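Local coordinates for protein TRAP dicarboxylate transporter, DctP subunit (Ochrobactrum anthropi, PDB 4P47) that probably serves as the periplasmic solute-binding subunit of a TRAP transporter, capturing a small organic acid such as a dicarboxylate for delivery to the membrane permease, at residues L230-H235 against V293-P298; W147-R152 against E212-N217; G140-A145 against V242-K247. All coordinates share one frame; numbering follows the deposited sequence. Where two conformers were deposited one is given.

Contact 1: L230-H235 against V293-P298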
# COMPACT_ATOMS: atom_id res chain seq x y z
N LEU A 230 10.03 -7.01 -16.23
CA LEU A 230 9.13 -6.30 -15.32
C LEU A 230 8.01 -5.69 -16.13
O LEU A 230 8.26 -5.05 -17.16
CB LEU A 230 9.89 -5.15 -14.61
CG LEU A 230 9.05 -4.12 -13.84
CD1 LEU A 230 8.24 -4.78 -12.71
CD2 LEU A 230 9.88 -3.00 -13.25
N THR A 231 6.77 -5.90 -15.68
CA THR A 231 5.64 -5.16 -16.20
C THR A 231 5.05 -4.33 -15.10
O THR A 231 4.84 -4.81 -13.97
CB THR A 231 4.56 -6.08 -16.74
OG1 THR A 231 5.12 -6.79 -17.85
CG2 THR A 231 3.33 -5.29 -17.24
N LEU A 232 4.79 -3.06 -15.42
CA LEU A 232 4.12 -2.16 -14.49
C LEU A 232 2.62 -2.47 -14.54
O LEU A 232 1.82 -1.68 -15.04
CB LEU A 232 4.44 -0.71 -14.85
CG LEU A 232 5.94 -0.36 -14.87
CD1 LEU A 232 6.13 1.16 -15.06
CD2 LEU A 232 6.66 -0.83 -13.60
N THR A 233 2.25 -3.63 -14.04
CA THR A 233 0.85 -4.07 -14.06
C THR A 233 -0.02 -3.20 -13.17
O THR A 233 -1.21 -3.06 -13.42
CB THR A 233 0.74 -5.51 -13.55
OG1 THR A 233 1.57 -5.64 -12.41
CG2 THR A 233 1.18 -6.52 -14.60
N ARG A 234 0.57 -2.63 -12.12
CA ARG A 234 -0.19 -1.89 -11.12
C ARG A 234 -1.46 -2.67 -10.73
O ARG A 234 -2.54 -2.11 -10.55
CB ARG A 234 -0.50 -0.46 -11.59
CG ARG A 234 0.76 0.35 -11.84
CD ARG A 234 0.46 1.83 -12.01
NE ARG A 234 1.69 2.57 -12.27
CZ ARG A 234 2.17 2.84 -13.47
NH1 ARG A 234 1.53 2.45 -14.56
NH2 ARG A 234 3.30 3.52 -13.59
N HIS A 235 -1.32 -3.97 -10.56
CA HIS A 235 -2.49 -4.82 -10.35
C HIS A 235 -3.14 -4.57 -9.00
O HIS A 235 -4.32 -4.86 -8.85
CB HIS A 235 -2.16 -6.31 -10.55
CG HIS A 235 -1.03 -6.80 -9.71
ND1 HIS A 235 0.27 -6.79 -10.16
CD2 HIS A 235 -0.99 -7.30 -8.45
CE1 HIS A 235 1.06 -7.26 -9.22
NE2 HIS A 235 0.33 -7.57 -8.17
N VAL A 293 11.41 -3.39 -19.23
CA VAL A 293 10.23 -2.88 -18.55
C VAL A 293 9.10 -2.61 -19.55
O VAL A 293 9.25 -1.87 -20.54
CB VAL A 293 10.57 -1.60 -17.76
CG1 VAL A 293 9.36 -1.10 -16.97
CG2 VAL A 293 11.73 -1.84 -16.83
N THR A 294 7.97 -3.23 -19.29
CA THR A 294 6.80 -3.08 -20.12
C THR A 294 5.74 -2.29 -19.38
O THR A 294 5.47 -2.53 -18.21
CB THR A 294 6.25 -4.47 -20.51
OG1 THR A 294 7.25 -5.20 -21.24
CG2 THR A 294 5.00 -4.33 -21.38
N GLU A 295 5.15 -1.30 -20.06
CA GLU A 295 4.02 -0.55 -19.53
C GLU A 295 2.76 -0.99 -20.24
O GLU A 295 2.79 -1.40 -21.39
CB GLU A 295 4.22 0.95 -19.77
CG GLU A 295 5.41 1.53 -19.03
CD GLU A 295 5.54 3.02 -19.23
OE1 GLU A 295 5.14 3.51 -20.31
OE2 GLU A 295 6.03 3.70 -18.31
N LEU A 296 1.65 -0.90 -19.53
CA LEU A 296 0.33 -1.14 -20.09
C LEU A 296 -0.39 0.16 -20.40
O LEU A 296 -0.37 1.09 -19.61
CB LEU A 296 -0.52 -1.94 -19.10
CG LEU A 296 0.09 -3.19 -18.49
CD1 LEU A 296 -0.85 -3.84 -17.49
CD2 LEU A 296 0.44 -4.19 -19.59
N THR A 297 -1.08 0.22 -21.55
CA THR A 297 -1.95 1.35 -21.83
C THR A 297 -3.17 1.23 -20.93
O THR A 297 -3.45 0.14 -20.40
CB THR A 297 -2.48 1.38 -23.27
OG1 THR A 297 -3.34 0.24 -23.45
CG2 THR A 297 -1.34 1.37 -24.28
N PRO A 298 -3.90 2.34 -20.73
CA PRO A 298 -5.10 2.25 -19.91
C PRO A 298 -6.08 1.24 -20.47
O PRO A 298 -6.84 0.63 -19.73
CB PRO A 298 -5.69 3.67 -20.01
CG PRO A 298 -4.53 4.55 -20.29
CD PRO A 298 -3.54 3.73 -21.06
O HOH W 1 9.10 -6.83 -19.97
O HOH W 2 1.57 0.27 -16.89
O HOH W 3 4.57 4.36 -15.94

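Contact 2: W147-R152 against E212-N217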
# COMPACT_ATOMS: atom_id res chain seq x y z
N TRP A 147 -0.84 7.23 3.95
CA TRP A 147 0.44 7.51 3.31
C TRP A 147 0.63 6.45 2.19
O TRP A 147 -0.28 5.65 1.94
CB TRP A 147 1.58 7.42 4.32
CG TRP A 147 1.62 8.47 5.39
CD1 TRP A 147 0.73 9.48 5.62
CD2 TRP A 147 2.62 8.59 6.39
NE1 TRP A 147 1.14 10.24 6.70
CE2 TRP A 147 2.30 9.69 7.19
CE3 TRP A 147 3.77 7.84 6.70
CZ2 TRP A 147 3.08 10.06 8.28
CZ3 TRP A 147 4.55 8.21 7.76
CH2 TRP A 147 4.19 9.30 8.55
N GLU A 148 1.76 6.47 1.51
CA GLU A 148 1.95 5.56 0.38
C GLU A 148 2.99 4.50 0.66
O GLU A 148 4.07 4.81 1.14
CB GLU A 148 2.41 6.34 -0.85
CG GLU A 148 2.76 5.46 -2.05
CD GLU A 148 2.86 6.25 -3.33
OE1 GLU A 148 1.80 6.41 -3.97
OE2 GLU A 148 3.98 6.70 -3.68
N LEU A 149 2.68 3.24 0.35
CA LEU A 149 3.73 2.25 0.11
C LEU A 149 4.02 2.21 -1.38
O LEU A 149 5.09 2.61 -1.83
CB LEU A 149 3.37 0.87 0.67
CG LEU A 149 4.50 -0.15 0.75
CD1 LEU A 149 4.85 -0.68 -0.61
CD2 LEU A 149 5.74 0.40 1.42
N GLY A 150 3.04 1.80 -2.18
CA GLY A 150 3.20 1.88 -3.62
C GLY A 150 2.39 0.86 -4.40
O GLY A 150 1.68 0.04 -3.84
N PHE A 151 2.54 0.91 -5.71
CA PHE A 151 1.95 -0.09 -6.57
C PHE A 151 2.67 -1.43 -6.48
O PHE A 151 3.88 -1.52 -6.28
CB PHE A 151 1.95 0.39 -8.04
CG PHE A 151 0.98 1.50 -8.29
CD1 PHE A 151 -0.37 1.24 -8.40
CD2 PHE A 151 1.42 2.81 -8.36
CE1 PHE A 151 -1.26 2.29 -8.59
CE2 PHE A 151 0.54 3.84 -8.56
CZ PHE A 151 -0.80 3.58 -8.66
N ARG A 152 1.88 -2.48 -6.66
CA ARG A 152 2.41 -3.82 -6.86
C ARG A 152 2.47 -4.13 -8.34
O ARG A 152 1.46 -4.00 -9.04
CB ARG A 152 1.56 -4.85 -6.12
CG ARG A 152 1.36 -4.50 -4.66
CD ARG A 152 0.67 -5.59 -3.89
NE ARG A 152 1.51 -6.78 -3.74
CZ ARG A 152 2.42 -6.97 -2.80
NH1 ARG A 152 2.66 -6.04 -1.89
NH2 ARG A 152 3.08 -8.11 -2.77
N GLU A 212 5.25 -10.97 -7.56
CA GLU A 212 4.53 -9.71 -7.58
C GLU A 212 4.80 -8.94 -6.28
O GLU A 212 4.73 -9.49 -5.19
CB GLU A 212 3.01 -9.94 -7.81
CG GLU A 212 2.29 -10.74 -6.71
CD GLU A 212 1.78 -9.88 -5.57
OE1 GLU A 212 1.47 -8.67 -5.81
OE2 GLU A 212 1.63 -10.40 -4.44
N ASN A 213 5.16 -7.67 -6.42
CA ASN A 213 5.61 -6.85 -5.30
C ASN A 213 5.84 -5.43 -5.82
O ASN A 213 5.88 -5.20 -7.03
CB ASN A 213 6.93 -7.37 -4.67
CG ASN A 213 6.70 -8.28 -3.47
OD1 ASN A 213 5.96 -7.94 -2.54
ND2 ASN A 213 7.35 -9.43 -3.47
N PRO A 214 6.05 -4.48 -4.90
CA PRO A 214 6.50 -3.15 -5.35
C PRO A 214 7.86 -3.17 -6.03
O PRO A 214 8.63 -4.13 -5.91
CB PRO A 214 6.55 -2.34 -4.05
CG PRO A 214 5.64 -3.08 -3.10
CD PRO A 214 5.86 -4.53 -3.44
N ASN A 215 8.15 -2.12 -6.77
CA ASN A 215 9.40 -2.01 -7.48
C ASN A 215 10.63 -2.03 -6.57
O ASN A 215 11.66 -2.57 -6.95
CB ASN A 215 9.43 -0.71 -8.29
CG ASN A 215 8.45 -0.70 -9.44
OD1 ASN A 215 8.01 -1.75 -9.92
ND2 ASN A 215 8.07 0.51 -9.86
N ALA A 216 10.52 -1.45 -5.37
CA ALA A 216 11.68 -1.29 -4.50
C ALA A 216 12.29 -2.64 -4.21
O ALA A 216 13.51 -2.75 -4.10
CB ALA A 216 11.31 -0.60 -3.21
N ASN A 217 11.46 -3.67 -4.09
CA ASN A 217 11.94 -4.99 -3.76
C ASN A 217 12.89 -5.53 -4.82
O ASN A 217 13.78 -6.31 -4.50
CB ASN A 217 10.76 -5.96 -3.62
CG ASN A 217 9.78 -5.53 -2.55
OD1 ASN A 217 9.17 -4.46 -2.63
ND2 ASN A 217 9.59 -6.39 -1.55
O HOH W 4 6.12 0.01 -6.79

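Contact 3: G140-A145 against V242-K247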
# COMPACT_ATOMS: atom_id res chain seq x y z
N GLY A 140 -10.98 0.01 18.65
CA GLY A 140 -9.89 0.50 19.47
C GLY A 140 -8.78 1.22 18.72
O GLY A 140 -7.70 1.42 19.28
N LEU A 141 -9.06 1.66 17.50
CA LEU A 141 -8.08 2.31 16.61
C LEU A 141 -8.64 3.63 16.09
O LEU A 141 -9.83 3.74 15.84
CB LEU A 141 -7.79 1.38 15.43
CG LEU A 141 -7.14 0.05 15.81
CD1 LEU A 141 -7.21 -0.92 14.66
CD2 LEU A 141 -5.67 0.26 16.25
N ILE A 142 -7.77 4.62 15.92
CA ILE A 142 -8.13 5.87 15.29
C ILE A 142 -7.25 6.05 14.05
O ILE A 142 -6.01 6.05 14.15
CB ILE A 142 -7.85 7.06 16.24
CG1 ILE A 142 -8.58 6.87 17.57
CG2 ILE A 142 -8.22 8.39 15.60
CD1 ILE A 142 -10.09 6.84 17.49
N GLY A 143 -7.88 6.24 12.89
CA GLY A 143 -7.15 6.52 11.66
C GLY A 143 -6.83 7.99 11.51
O GLY A 143 -7.69 8.86 11.72
N LEU A 144 -5.60 8.33 11.18
CA LEU A 144 -5.18 9.72 11.05
C LEU A 144 -4.99 10.18 9.60
O LEU A 144 -5.38 11.29 9.25
CB LEU A 144 -3.89 9.93 11.84
CG LEU A 144 -3.98 9.73 13.35
CD1 LEU A 144 -2.60 9.80 13.97
CD2 LEU A 144 -4.91 10.80 13.97
N ALA A 145 -4.41 9.34 8.75
CA ALA A 145 -4.09 9.71 7.38
C ALA A 145 -3.70 8.45 6.63
O ALA A 145 -3.35 7.44 7.24
CB ALA A 145 -2.95 10.73 7.33
N VAL A 242 -1.92 5.48 8.78
CA VAL A 242 -1.33 5.91 10.03
C VAL A 242 -2.41 5.90 11.10
O VAL A 242 -3.47 6.52 10.92
CB VAL A 242 -0.77 7.34 9.90
CG1 VAL A 242 -0.14 7.81 11.21
CG2 VAL A 242 0.25 7.44 8.75
N MET A 243 -2.15 5.17 12.18
CA MET A 243 -3.12 4.98 13.24
C MET A 243 -2.55 5.32 14.59
O MET A 243 -1.33 5.25 14.83
CB MET A 243 -3.56 3.52 13.28
CG MET A 243 -4.37 3.10 12.07
SD MET A 243 -4.72 1.32 11.94
CE MET A 243 -3.05 0.67 11.73
N ILE A 244 -3.45 5.66 15.50
CA ILE A 244 -3.12 5.89 16.88
C ILE A 244 -4.09 5.09 17.76
O ILE A 244 -5.26 4.91 17.42
CB ILE A 244 -3.09 7.43 17.18
CG1 ILE A 244 -2.57 7.71 18.58
CG2 ILE A 244 -4.46 8.09 16.96
CD1 ILE A 244 -2.11 9.14 18.73
N SER A 245 -3.58 4.58 18.87
CA SER A 245 -4.36 3.81 19.83
C SER A 245 -5.54 4.64 20.37
O SER A 245 -5.34 5.75 20.84
CB SER A 245 -3.46 3.36 20.98
OG SER A 245 -4.19 2.83 22.08
N LYS A 246 -6.76 4.12 20.32
CA LYS A 246 -7.90 4.86 20.88
C LYS A 246 -7.77 5.05 22.41
O LYS A 246 -8.13 6.10 22.93
CB LYS A 246 -9.22 4.18 20.54
CG LYS A 246 -10.45 4.90 21.10
CD LYS A 246 -11.73 4.31 20.53
CE LYS A 246 -12.95 5.13 20.95
NZ LYS A 246 -13.12 5.15 22.43
N LYS A 247 -7.24 4.05 23.11
CA LYS A 247 -7.02 4.18 24.56
C LYS A 247 -6.18 5.44 24.85
O LYS A 247 -6.49 6.22 25.74
CB LYS A 247 -6.33 2.93 25.08
CG LYS A 247 -6.23 2.82 26.58
CD LYS A 247 -5.98 1.37 26.99
CE LYS A 247 -5.79 1.22 28.49
NZ LYS A 247 -6.79 2.02 29.26
O HOH W 5 -7.38 1.14 21.94

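Contact 1: L230-H235 against V293-P298
The guanidinium of R234 has CB of L232 over one face, 4.2 Å above its plane and offset toward the rim, and F151 as a cation-pi partner; a water in its plane bridges NH2 to OE2 of E295. At the edge of the H235 ring, in plane, lies CB of T233, with OG1 of T233 hydrogen-bonded to ND1 of H235 (2.8 Å). These groups follow, just downstream, a parallel pairing of the α/β solute-binding fold, in which the short strand 292-295 adds to the long strand 229-245. T294 N donates to L230 O (2.8 Å) and L232 N to T294 O (2.9 Å), the latter bond running almost straight along the C=O axis. L230 and V293 point the same way side by side, while the L232 side chain crosses V293 obliquely, CG against CG1. T231 lies on the other face beside T294, its OG1 hydrogen-bonded to V161 O. An inverse gamma turn at L232 then swings the chain off the pairing, and a water accepts from L296 N and donates to L232 O. L296 crosses T231 at about a right angle, its CD2 3.9 Å from CG2 of T231 and its CD1 3.8 Å from CA of T233.

Contact 2: W147-R152 against E212-N217
OE1 of E212 is gripped by two donors: NE of R152, at 2.8 Å and 167°, and NE2 of H235. The R152 bond arrives on the syn lone pair of OE1 and lies in the guanidinium plane. NH2 of R152 reaches the other oxygen, OE2, at 3.2 Å from above the carboxylate plane, so the arginine holds the acid side-on, one nitrogen to each oxygen, with the two planes 51° apart. E212 meets it by placing CG in the crowded position between N and carbonyl carbon and bending again at chi2; R152 bends at chi3. CA of N213 lies over one face of the guanidinium, toward its rim and 3.8 Å above the plane, and CD of P214 approaches NH1. Upstream, a classic beta bulge at L149 and G150, opposite N238, interrupts the long strand 141-156. There the L149 side chain crosses P214 at about a right angle, CD1 3.5 Å from CG. F151 O takes a CA-H contact from P214 (CA to O 3.2 Å) and a bond from a water that in turn accepts from N215 N, where the chain leaves strand 210-213 for helix 216-220. N238 OD1 accepts from NH1 of R152 and helps fix the arginine's rotation. With L175 N also bonded to OE2, the buried carboxylate collects four donors, R152 NE and NH2, H235 NE2 and L175 N, which probably keeps it ionised.

Contact 3: G140-A145 against V242-K247
Two long antiparallel strands, 141-156 and 229-245, pair here at the end where the first begins and the second runs into helix 246-249. I142 and I244 form a hydrogen-bonded pair, I142 N to I244 O and I244 N to I142 O both at 2.9 Å. Their side chains lie side by side, CB of I142 3.6 Å from CG2 of I244, which occupies the crowded position between N and carbonyl carbon. G143 faces M243 in a non-hydrogen-bonded pair. On that face M243 and L141 pack on L80 and L83 of helix 76-85, a helix-against-sheet layer of the α/β solute-binding fold. Regular pairing then slips: L144 N donates to V242 O (2.8 Å), yet V242 N bonds to A145 O (2.9 Å), while the buried A145 N has no partner. The helical psi of L144 (-41°) accompanies this shift and sends its side chain toward the other strand, where it crosses I244 obliquely, CD1 3.9 Å from CG2. At the opposite end S245 occupies the N-cap position, its OG bonded to L83 O. G140 O accepts K246 N (3.0 Å) from above the carbonyl plane, and a water donating to the same oxygen accepts from K247 N.

In the fold
All three contacts belong to one mixed sheet, and each uses at least one of its two long strands. Contact 1 uses strand 229-245, contact 2 strand 141-156, and contact 3 pairs both. Along the chain, contact 2 closes before contact 1 opens, and both its segments fall between those of contact 3, whose segments alternate with those of contact 1. Contacts 1 and 2, with centres about 13 Å apart, are joined where H235 meets E212. Contacts 2 and 3, their centres about 23 Å apart, touch where W147 packs on V242. Contacts 1 and 3 lie on opposite sides of the chain's centre, about 34 Å between centres, consistent with long strands that tie the two lobes of a TRAP solute-binding protein together.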